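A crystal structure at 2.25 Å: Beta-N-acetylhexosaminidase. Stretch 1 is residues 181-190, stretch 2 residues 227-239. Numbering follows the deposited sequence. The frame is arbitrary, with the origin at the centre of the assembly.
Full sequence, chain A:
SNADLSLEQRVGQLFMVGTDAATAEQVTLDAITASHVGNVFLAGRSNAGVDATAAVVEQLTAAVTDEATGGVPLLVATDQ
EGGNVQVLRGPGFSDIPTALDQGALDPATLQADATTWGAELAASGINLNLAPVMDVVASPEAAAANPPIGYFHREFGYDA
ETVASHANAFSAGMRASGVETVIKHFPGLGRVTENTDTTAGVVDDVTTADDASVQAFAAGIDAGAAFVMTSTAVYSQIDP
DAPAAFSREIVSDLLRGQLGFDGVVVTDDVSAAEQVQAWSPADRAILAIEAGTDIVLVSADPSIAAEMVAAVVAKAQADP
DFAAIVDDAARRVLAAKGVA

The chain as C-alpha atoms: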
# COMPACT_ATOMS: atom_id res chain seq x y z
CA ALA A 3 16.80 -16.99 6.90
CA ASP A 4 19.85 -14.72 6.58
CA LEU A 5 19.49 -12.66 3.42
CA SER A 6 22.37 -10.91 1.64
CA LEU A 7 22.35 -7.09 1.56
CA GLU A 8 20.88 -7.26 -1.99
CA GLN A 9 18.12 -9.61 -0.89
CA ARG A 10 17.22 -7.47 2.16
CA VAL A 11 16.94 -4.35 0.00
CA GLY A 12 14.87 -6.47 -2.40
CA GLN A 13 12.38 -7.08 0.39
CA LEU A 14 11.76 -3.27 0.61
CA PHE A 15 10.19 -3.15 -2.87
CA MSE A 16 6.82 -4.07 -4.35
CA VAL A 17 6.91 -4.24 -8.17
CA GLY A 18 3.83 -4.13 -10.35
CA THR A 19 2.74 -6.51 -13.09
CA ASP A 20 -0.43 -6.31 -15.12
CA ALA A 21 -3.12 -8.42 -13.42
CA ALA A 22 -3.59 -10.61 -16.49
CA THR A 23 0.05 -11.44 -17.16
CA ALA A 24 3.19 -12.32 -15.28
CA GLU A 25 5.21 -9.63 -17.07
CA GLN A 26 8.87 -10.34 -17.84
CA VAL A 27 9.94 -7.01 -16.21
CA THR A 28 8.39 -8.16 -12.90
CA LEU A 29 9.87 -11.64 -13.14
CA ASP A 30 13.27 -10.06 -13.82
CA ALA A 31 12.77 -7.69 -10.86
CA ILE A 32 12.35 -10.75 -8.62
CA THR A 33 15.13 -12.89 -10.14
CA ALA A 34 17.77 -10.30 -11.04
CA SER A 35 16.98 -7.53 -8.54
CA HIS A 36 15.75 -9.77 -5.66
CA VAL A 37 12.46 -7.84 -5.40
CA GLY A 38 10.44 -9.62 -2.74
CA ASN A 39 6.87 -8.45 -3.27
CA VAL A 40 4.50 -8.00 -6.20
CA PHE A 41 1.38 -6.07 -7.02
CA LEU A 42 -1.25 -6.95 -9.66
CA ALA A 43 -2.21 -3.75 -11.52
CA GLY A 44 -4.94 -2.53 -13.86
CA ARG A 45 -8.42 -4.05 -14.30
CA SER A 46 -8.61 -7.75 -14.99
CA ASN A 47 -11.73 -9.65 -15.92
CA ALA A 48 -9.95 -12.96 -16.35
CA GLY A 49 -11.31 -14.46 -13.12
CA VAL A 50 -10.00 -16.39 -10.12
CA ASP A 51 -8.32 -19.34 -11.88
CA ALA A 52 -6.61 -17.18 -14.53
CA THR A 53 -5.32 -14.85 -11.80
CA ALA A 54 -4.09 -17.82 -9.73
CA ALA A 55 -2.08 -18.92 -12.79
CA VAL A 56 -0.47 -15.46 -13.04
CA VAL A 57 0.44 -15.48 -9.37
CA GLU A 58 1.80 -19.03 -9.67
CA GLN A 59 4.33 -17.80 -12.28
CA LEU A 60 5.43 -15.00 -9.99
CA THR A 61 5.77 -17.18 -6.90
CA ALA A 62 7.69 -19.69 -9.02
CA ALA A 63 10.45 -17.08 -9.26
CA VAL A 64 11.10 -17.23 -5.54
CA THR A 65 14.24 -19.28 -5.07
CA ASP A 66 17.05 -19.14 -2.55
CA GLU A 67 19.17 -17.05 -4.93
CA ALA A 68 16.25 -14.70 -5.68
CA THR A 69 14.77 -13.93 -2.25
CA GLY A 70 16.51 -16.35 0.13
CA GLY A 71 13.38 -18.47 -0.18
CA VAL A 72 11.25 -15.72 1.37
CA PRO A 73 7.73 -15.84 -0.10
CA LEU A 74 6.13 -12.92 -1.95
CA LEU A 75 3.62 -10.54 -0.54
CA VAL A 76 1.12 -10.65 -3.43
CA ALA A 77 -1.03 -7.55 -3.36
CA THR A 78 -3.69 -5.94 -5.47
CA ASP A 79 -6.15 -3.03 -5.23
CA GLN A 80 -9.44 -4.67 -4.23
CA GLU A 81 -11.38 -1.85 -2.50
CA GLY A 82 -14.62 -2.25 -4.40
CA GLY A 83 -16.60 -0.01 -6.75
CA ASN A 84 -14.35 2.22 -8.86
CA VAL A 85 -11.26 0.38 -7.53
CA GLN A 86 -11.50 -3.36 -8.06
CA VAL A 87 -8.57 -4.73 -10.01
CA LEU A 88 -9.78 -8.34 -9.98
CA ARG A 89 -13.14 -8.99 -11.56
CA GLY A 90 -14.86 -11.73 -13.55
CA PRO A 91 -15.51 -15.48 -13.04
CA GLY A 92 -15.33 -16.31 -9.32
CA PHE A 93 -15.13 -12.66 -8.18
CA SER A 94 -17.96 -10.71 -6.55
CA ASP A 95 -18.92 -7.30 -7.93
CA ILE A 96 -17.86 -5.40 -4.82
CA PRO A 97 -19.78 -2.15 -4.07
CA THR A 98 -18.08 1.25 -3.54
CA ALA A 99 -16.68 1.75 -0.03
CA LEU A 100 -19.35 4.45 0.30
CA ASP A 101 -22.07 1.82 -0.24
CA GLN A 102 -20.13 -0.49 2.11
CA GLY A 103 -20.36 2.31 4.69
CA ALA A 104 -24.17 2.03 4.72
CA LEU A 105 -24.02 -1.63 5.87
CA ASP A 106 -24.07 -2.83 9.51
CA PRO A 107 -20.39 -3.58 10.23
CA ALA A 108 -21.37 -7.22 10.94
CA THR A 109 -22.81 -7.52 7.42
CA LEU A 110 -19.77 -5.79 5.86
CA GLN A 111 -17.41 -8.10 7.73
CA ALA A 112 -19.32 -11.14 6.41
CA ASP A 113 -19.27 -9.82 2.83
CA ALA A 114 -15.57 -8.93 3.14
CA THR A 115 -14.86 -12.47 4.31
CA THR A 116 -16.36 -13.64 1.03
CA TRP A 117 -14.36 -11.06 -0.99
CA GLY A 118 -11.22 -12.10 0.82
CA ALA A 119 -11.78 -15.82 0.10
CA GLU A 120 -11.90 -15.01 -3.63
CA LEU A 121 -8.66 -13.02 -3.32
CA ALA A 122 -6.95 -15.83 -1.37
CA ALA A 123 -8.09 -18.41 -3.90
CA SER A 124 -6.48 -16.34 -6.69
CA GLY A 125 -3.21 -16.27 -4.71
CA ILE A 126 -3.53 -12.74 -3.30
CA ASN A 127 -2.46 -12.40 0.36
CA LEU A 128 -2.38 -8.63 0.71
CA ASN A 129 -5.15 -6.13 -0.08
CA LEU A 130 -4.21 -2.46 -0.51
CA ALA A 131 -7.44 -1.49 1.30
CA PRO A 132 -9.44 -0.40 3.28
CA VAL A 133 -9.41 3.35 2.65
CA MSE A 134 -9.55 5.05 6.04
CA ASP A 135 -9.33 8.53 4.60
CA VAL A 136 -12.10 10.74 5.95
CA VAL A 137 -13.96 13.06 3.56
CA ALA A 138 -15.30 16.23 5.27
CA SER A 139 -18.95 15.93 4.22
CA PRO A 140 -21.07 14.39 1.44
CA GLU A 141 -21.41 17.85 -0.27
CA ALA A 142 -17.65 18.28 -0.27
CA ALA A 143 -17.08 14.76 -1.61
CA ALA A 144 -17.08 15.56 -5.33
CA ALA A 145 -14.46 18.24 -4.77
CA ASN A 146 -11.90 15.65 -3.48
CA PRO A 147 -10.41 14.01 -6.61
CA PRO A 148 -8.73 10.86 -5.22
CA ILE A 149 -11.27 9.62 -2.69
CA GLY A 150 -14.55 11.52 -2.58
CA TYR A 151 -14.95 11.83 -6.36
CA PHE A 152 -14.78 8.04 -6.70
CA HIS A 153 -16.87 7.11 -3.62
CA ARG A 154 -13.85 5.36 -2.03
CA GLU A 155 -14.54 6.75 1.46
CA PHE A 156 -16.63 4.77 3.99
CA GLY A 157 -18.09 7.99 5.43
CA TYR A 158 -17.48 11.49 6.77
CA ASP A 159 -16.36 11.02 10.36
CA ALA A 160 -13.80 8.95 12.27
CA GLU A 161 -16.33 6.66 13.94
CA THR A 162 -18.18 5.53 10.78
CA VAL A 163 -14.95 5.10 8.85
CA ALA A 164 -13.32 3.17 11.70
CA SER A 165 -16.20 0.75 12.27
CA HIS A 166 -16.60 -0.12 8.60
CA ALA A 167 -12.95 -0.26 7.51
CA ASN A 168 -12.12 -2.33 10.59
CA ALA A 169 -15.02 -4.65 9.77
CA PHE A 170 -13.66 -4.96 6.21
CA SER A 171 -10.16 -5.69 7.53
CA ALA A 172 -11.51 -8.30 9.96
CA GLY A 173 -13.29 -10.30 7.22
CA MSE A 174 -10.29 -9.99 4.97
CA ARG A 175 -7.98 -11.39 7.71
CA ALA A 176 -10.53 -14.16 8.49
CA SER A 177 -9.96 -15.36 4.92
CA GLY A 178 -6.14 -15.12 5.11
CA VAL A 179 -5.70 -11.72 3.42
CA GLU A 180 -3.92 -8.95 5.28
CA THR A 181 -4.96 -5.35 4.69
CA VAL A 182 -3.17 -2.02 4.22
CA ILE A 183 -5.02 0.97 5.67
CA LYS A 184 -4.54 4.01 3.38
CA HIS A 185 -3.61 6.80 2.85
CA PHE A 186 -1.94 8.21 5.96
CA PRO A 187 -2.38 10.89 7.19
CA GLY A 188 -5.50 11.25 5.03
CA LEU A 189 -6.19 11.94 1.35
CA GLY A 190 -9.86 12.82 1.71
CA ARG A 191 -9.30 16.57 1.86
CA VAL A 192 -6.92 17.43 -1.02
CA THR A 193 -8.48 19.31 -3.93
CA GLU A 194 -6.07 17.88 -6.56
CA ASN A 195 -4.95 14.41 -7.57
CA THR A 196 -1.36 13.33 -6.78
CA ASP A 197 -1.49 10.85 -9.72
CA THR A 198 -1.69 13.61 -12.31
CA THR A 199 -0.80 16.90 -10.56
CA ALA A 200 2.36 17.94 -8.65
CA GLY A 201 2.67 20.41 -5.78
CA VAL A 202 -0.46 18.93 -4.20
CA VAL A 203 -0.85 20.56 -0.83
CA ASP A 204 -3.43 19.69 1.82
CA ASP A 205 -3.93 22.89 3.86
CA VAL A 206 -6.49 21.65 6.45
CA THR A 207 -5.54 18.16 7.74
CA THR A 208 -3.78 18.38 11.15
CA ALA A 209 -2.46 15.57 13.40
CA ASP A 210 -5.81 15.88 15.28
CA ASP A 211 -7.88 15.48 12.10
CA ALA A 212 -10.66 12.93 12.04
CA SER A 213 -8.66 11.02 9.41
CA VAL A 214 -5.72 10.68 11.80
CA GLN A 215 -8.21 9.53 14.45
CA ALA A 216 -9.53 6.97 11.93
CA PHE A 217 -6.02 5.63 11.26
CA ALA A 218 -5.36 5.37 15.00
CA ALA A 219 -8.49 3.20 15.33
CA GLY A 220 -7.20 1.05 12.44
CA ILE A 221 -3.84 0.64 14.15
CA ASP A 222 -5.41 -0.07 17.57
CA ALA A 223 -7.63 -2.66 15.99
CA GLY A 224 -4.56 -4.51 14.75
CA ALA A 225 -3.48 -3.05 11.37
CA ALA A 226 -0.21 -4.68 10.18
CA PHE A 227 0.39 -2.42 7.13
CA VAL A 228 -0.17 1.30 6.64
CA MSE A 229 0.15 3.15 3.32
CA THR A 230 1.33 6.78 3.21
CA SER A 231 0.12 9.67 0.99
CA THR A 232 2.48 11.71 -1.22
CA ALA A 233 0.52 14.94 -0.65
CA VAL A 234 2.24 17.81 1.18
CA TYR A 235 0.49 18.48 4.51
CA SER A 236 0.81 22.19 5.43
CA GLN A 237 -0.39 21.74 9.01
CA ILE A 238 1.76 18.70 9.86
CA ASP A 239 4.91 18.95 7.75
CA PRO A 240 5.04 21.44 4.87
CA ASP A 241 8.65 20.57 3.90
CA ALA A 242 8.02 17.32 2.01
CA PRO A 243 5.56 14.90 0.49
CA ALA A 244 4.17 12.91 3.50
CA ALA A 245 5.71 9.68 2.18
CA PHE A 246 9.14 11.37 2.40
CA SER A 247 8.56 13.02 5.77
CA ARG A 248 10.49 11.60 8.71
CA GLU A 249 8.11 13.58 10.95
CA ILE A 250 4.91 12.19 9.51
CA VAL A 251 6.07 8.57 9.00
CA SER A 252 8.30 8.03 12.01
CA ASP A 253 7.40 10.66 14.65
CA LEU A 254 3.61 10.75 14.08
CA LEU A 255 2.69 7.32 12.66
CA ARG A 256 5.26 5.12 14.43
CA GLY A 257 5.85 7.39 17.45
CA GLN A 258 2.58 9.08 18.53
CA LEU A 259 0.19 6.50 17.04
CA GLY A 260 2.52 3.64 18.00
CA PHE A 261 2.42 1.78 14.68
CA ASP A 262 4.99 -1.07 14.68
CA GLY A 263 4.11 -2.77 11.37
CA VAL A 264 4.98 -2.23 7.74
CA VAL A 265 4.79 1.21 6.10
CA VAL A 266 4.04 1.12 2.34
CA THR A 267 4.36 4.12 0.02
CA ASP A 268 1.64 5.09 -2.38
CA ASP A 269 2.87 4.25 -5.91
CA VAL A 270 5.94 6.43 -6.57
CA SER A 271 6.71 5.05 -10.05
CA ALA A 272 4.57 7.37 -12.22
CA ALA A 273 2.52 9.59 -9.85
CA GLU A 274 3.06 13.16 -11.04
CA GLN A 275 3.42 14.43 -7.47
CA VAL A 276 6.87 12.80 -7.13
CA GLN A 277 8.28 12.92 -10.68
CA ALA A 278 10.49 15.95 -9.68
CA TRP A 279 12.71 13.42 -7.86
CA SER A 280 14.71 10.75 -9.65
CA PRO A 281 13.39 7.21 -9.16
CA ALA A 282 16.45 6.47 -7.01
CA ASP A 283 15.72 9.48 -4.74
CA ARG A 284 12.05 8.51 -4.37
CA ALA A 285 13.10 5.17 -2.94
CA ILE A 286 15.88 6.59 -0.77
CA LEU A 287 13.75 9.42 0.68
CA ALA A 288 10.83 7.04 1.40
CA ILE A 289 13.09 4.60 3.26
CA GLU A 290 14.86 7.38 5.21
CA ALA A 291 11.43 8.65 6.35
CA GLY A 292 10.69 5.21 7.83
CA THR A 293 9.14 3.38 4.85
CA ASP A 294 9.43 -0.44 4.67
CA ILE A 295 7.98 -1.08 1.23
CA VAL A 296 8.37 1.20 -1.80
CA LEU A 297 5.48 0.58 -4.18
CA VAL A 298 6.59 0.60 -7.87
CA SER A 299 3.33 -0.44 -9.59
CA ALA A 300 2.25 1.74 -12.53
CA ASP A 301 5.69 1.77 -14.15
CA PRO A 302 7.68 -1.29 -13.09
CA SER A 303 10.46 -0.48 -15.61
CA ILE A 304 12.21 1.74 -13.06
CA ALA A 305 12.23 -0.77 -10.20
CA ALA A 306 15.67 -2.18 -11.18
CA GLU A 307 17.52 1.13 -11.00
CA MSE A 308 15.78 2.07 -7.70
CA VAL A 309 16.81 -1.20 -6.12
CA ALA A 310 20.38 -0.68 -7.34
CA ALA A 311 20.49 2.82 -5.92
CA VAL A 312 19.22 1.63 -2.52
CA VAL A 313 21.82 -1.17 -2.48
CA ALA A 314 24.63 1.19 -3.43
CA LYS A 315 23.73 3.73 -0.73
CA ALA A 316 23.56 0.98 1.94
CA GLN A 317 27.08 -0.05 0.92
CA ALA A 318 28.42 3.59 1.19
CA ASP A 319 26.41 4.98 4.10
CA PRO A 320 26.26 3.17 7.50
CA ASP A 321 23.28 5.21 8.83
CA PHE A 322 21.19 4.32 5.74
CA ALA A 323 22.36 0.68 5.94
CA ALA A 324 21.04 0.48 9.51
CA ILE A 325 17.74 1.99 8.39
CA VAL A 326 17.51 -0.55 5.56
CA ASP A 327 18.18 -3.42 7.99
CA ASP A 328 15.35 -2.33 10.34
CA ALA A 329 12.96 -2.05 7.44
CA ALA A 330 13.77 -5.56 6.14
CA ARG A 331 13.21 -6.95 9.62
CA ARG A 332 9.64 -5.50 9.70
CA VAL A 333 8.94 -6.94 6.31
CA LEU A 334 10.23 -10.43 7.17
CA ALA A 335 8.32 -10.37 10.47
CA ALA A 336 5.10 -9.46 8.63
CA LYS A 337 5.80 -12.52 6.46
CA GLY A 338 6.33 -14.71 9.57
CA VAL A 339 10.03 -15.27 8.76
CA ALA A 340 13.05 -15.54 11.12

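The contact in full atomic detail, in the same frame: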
# COMPACT_ATOMS: atom_id res chain seq x y z
N THR A 181 -4.54 -6.61 5.29
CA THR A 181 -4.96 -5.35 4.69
C THR A 181 -3.91 -4.25 4.89
O THR A 181 -3.01 -4.39 5.72
CB THR A 181 -6.30 -4.90 5.27
OG1 THR A 181 -6.27 -5.08 6.70
CG2 THR A 181 -7.44 -5.75 4.68
N VAL A 182 -4.00 -3.21 4.08
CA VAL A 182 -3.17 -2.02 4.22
C VAL A 182 -4.06 -0.81 4.38
O VAL A 182 -4.74 -0.44 3.44
CB VAL A 182 -2.27 -1.86 3.02
CG1 VAL A 182 -1.37 -0.62 3.18
CG2 VAL A 182 -1.44 -3.16 2.80
N ILE A 183 -4.12 -0.19 5.56
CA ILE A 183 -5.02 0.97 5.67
C ILE A 183 -4.35 2.16 4.96
O ILE A 183 -3.12 2.31 5.02
CB ILE A 183 -5.39 1.27 7.15
CG1 ILE A 183 -4.15 1.50 8.00
CG2 ILE A 183 -6.16 0.09 7.75
CD1 ILE A 183 -4.51 2.03 9.36
N LYS A 184 -5.12 2.95 4.24
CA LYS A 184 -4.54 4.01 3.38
C LYS A 184 -5.49 5.23 3.34
O LYS A 184 -6.69 5.06 3.61
CB LYS A 184 -4.29 3.43 1.99
CG LYS A 184 -5.55 3.02 1.21
CD LYS A 184 -5.10 2.31 -0.06
CE LYS A 184 -6.23 2.16 -1.05
NZ LYS A 184 -5.83 1.36 -2.28
N HIS A 185 -5.01 6.44 3.07
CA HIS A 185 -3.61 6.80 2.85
C HIS A 185 -3.17 7.81 3.90
O HIS A 185 -3.59 8.96 3.86
CB HIS A 185 -3.40 7.44 1.45
CG HIS A 185 -4.13 6.75 0.34
ND1 HIS A 185 -5.50 6.76 0.22
CD2 HIS A 185 -3.67 6.07 -0.75
CE1 HIS A 185 -5.86 6.10 -0.87
NE2 HIS A 185 -4.76 5.68 -1.48
N PHE A 186 -2.31 7.40 4.81
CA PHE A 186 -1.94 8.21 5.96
C PHE A 186 -1.13 9.44 5.53
O PHE A 186 -0.22 9.32 4.71
CB PHE A 186 -1.14 7.35 6.95
CG PHE A 186 -0.89 8.01 8.24
CD1 PHE A 186 -1.77 7.85 9.28
CD2 PHE A 186 0.24 8.79 8.42
CE1 PHE A 186 -1.56 8.45 10.51
CE2 PHE A 186 0.47 9.41 9.67
CZ PHE A 186 -0.44 9.24 10.70
N PRO A 187 -1.43 10.61 6.09
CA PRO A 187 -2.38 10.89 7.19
C PRO A 187 -3.82 11.22 6.78
O PRO A 187 -4.63 11.62 7.64
CB PRO A 187 -1.74 12.11 7.88
CG PRO A 187 -1.08 12.87 6.73
CD PRO A 187 -0.59 11.78 5.75
N GLY A 188 -4.15 11.02 5.52
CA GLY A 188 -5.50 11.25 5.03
C GLY A 188 -5.55 11.99 3.71
O GLY A 188 -5.04 13.09 3.58
N LEU A 189 -6.16 11.37 2.70
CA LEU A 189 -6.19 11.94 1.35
C LEU A 189 -7.58 12.45 1.00
O LEU A 189 -7.83 12.86 -0.13
CB LEU A 189 -5.75 10.87 0.35
CG LEU A 189 -4.98 11.21 -0.91
CD1 LEU A 189 -3.93 12.28 -0.66
CD2 LEU A 189 -4.32 9.93 -1.42
N GLY A 190 -8.49 12.44 1.97
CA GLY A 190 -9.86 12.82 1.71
C GLY A 190 -10.12 14.31 1.68
O GLY A 190 -11.26 14.72 1.53
N PHE A 227 -0.16 -3.22 8.25
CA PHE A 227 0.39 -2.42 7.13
C PHE A 227 -0.36 -1.10 7.07
O PHE A 227 -1.60 -1.06 7.18
CB PHE A 227 0.24 -3.11 5.76
CG PHE A 227 0.99 -4.42 5.63
CD1 PHE A 227 0.49 -5.59 6.20
CD2 PHE A 227 2.17 -4.48 4.89
CE1 PHE A 227 1.17 -6.80 6.07
CE2 PHE A 227 2.88 -5.68 4.76
CZ PHE A 227 2.39 -6.86 5.35
N VAL A 228 0.39 -0.02 6.87
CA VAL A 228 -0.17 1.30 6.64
C VAL A 228 0.47 1.87 5.38
O VAL A 228 1.69 1.82 5.22
CB VAL A 228 0.06 2.25 7.83
CG1 VAL A 228 -0.37 3.65 7.46
CG2 VAL A 228 -0.67 1.74 9.10
N MSE A 229 -0.36 2.43 4.50
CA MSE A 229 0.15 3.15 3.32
C MSE A 229 0.13 4.67 3.52
O MSE A 229 -0.84 5.23 4.03
CB MSE A 229 -0.64 2.77 2.06
CG MSE A 229 -0.24 3.59 0.86
SE MSE A 229 -1.27 3.15 -0.74
CE MSE A 229 -0.51 1.46 -1.13
N THR A 230 1.20 5.33 3.11
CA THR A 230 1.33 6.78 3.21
C THR A 230 0.96 7.47 1.88
O THR A 230 1.18 6.92 0.79
CB THR A 230 2.77 7.17 3.59
OG1 THR A 230 3.65 6.57 2.65
CG2 THR A 230 3.13 6.72 5.05
N SER A 231 0.39 8.67 2.02
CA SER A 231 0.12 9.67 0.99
C SER A 231 1.38 10.37 0.48
O SER A 231 2.35 10.49 1.22
CB SER A 231 -0.81 10.71 1.60
OG SER A 231 -1.00 11.84 0.80
N THR A 232 1.35 10.89 -0.76
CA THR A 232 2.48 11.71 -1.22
C THR A 232 2.12 13.19 -1.23
O THR A 232 2.93 14.01 -1.62
CB THR A 232 2.96 11.34 -2.62
OG1 THR A 232 1.87 11.41 -3.52
CG2 THR A 232 3.57 9.93 -2.65
N ALA A 233 0.93 13.54 -0.78
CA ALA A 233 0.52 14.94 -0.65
C ALA A 233 1.42 15.68 0.34
O ALA A 233 2.02 15.07 1.21
CB ALA A 233 -0.94 15.02 -0.21
N VAL A 234 1.51 17.00 0.20
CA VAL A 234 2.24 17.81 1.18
C VAL A 234 1.23 18.34 2.18
O VAL A 234 0.23 18.93 1.78
CB VAL A 234 3.01 18.95 0.52
CG1 VAL A 234 3.66 19.75 1.58
CG2 VAL A 234 4.09 18.40 -0.44
N TYR A 235 1.46 18.10 3.47
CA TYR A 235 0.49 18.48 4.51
C TYR A 235 0.97 19.73 5.26
O TYR A 235 1.75 19.62 6.19
CB TYR A 235 0.25 17.31 5.51
CG TYR A 235 -0.50 16.19 4.84
CD1 TYR A 235 0.17 15.28 4.01
CD2 TYR A 235 -1.89 16.08 4.95
CE1 TYR A 235 -0.54 14.27 3.31
CE2 TYR A 235 -2.61 15.08 4.26
CZ TYR A 235 -1.92 14.18 3.45
OH TYR A 235 -2.60 13.19 2.81
N SER A 236 0.47 20.89 4.85
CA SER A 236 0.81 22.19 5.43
C SER A 236 0.81 22.23 6.95
O SER A 236 1.69 22.84 7.56
CB SER A 236 -0.16 23.25 4.94
OG SER A 236 0.14 23.64 3.64
N GLN A 237 -0.18 21.59 7.56
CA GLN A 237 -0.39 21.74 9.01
C GLN A 237 0.31 20.67 9.84
O GLN A 237 0.14 20.63 11.06
CB GLN A 237 -1.89 21.68 9.36
CG GLN A 237 -2.78 22.52 8.44
CD GLN A 237 -2.41 23.98 8.49
OE1 GLN A 237 -2.12 24.51 9.56
NE2 GLN A 237 -2.40 24.63 7.34
N ILE A 238 1.04 19.77 9.17
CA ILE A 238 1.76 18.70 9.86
C ILE A 238 3.22 18.80 9.49
O ILE A 238 4.06 19.00 10.36
CB ILE A 238 1.20 17.29 9.52
CG1 ILE A 238 -0.31 17.21 9.78
CG2 ILE A 238 1.90 16.24 10.37
CD1 ILE A 238 -0.97 15.94 9.24
N ASP A 239 3.53 18.67 8.21
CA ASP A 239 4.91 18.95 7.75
C ASP A 239 4.93 19.49 6.33
O ASP A 239 4.76 18.73 5.37
CB ASP A 239 5.76 17.69 7.83
CG ASP A 239 7.18 17.90 7.29
OD1 ASP A 239 7.66 19.04 7.15
OD2 ASP A 239 7.85 16.89 7.01

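The stretches pair in parallel where Ile-183 to Phe-186 run beside Val-228 to Thr-230. Ile-183 N donates to Phe-227 O at 3.1 Å, and Met-229 N donates to Ile-183 O at 2.8 Å. One residue, Ile-183, thus bonds on both sides of Val-228, as parallel pairing requires. The pattern resumes at Phe-186, whose N donates to Met-229 O (2.7 Å) and whose O accepts from Ser-231 N (2.8 Å). Between these bridges Lys-184 and His-185 stand against Met-229 alone, so the register shifts by one in a beta bulge. The peptide bond before His-185 is cis, and the chain turns a corner there. A second cis bond precedes Pro-187.

Ile-183 and Val-228 lie on the same sheet face, with Ile-183 CG1 3.7 Å from Val-228 CG2. Phe-186 CB packs on Val-228 CG1 at 3.8 Å. Met-229, a selenomethionine, is the residue most covered. Its CB lies 3.6 Å from Val-182 CG1, and its SE approaches the His-185 ring obliquely, 3.8 Å from His-185 CD2.

Beyond the paired segments, Pro-187 sits over one face of the Tyr-235 ring in a CH-pi contact, its CG 3.5 Å from the ring centroid. Tyr-235 OH donates to Gly-188 O at 2.6 Å and accepts from Ser-231 OG at 2.9 Å, linking Gly-188 to Ser-231.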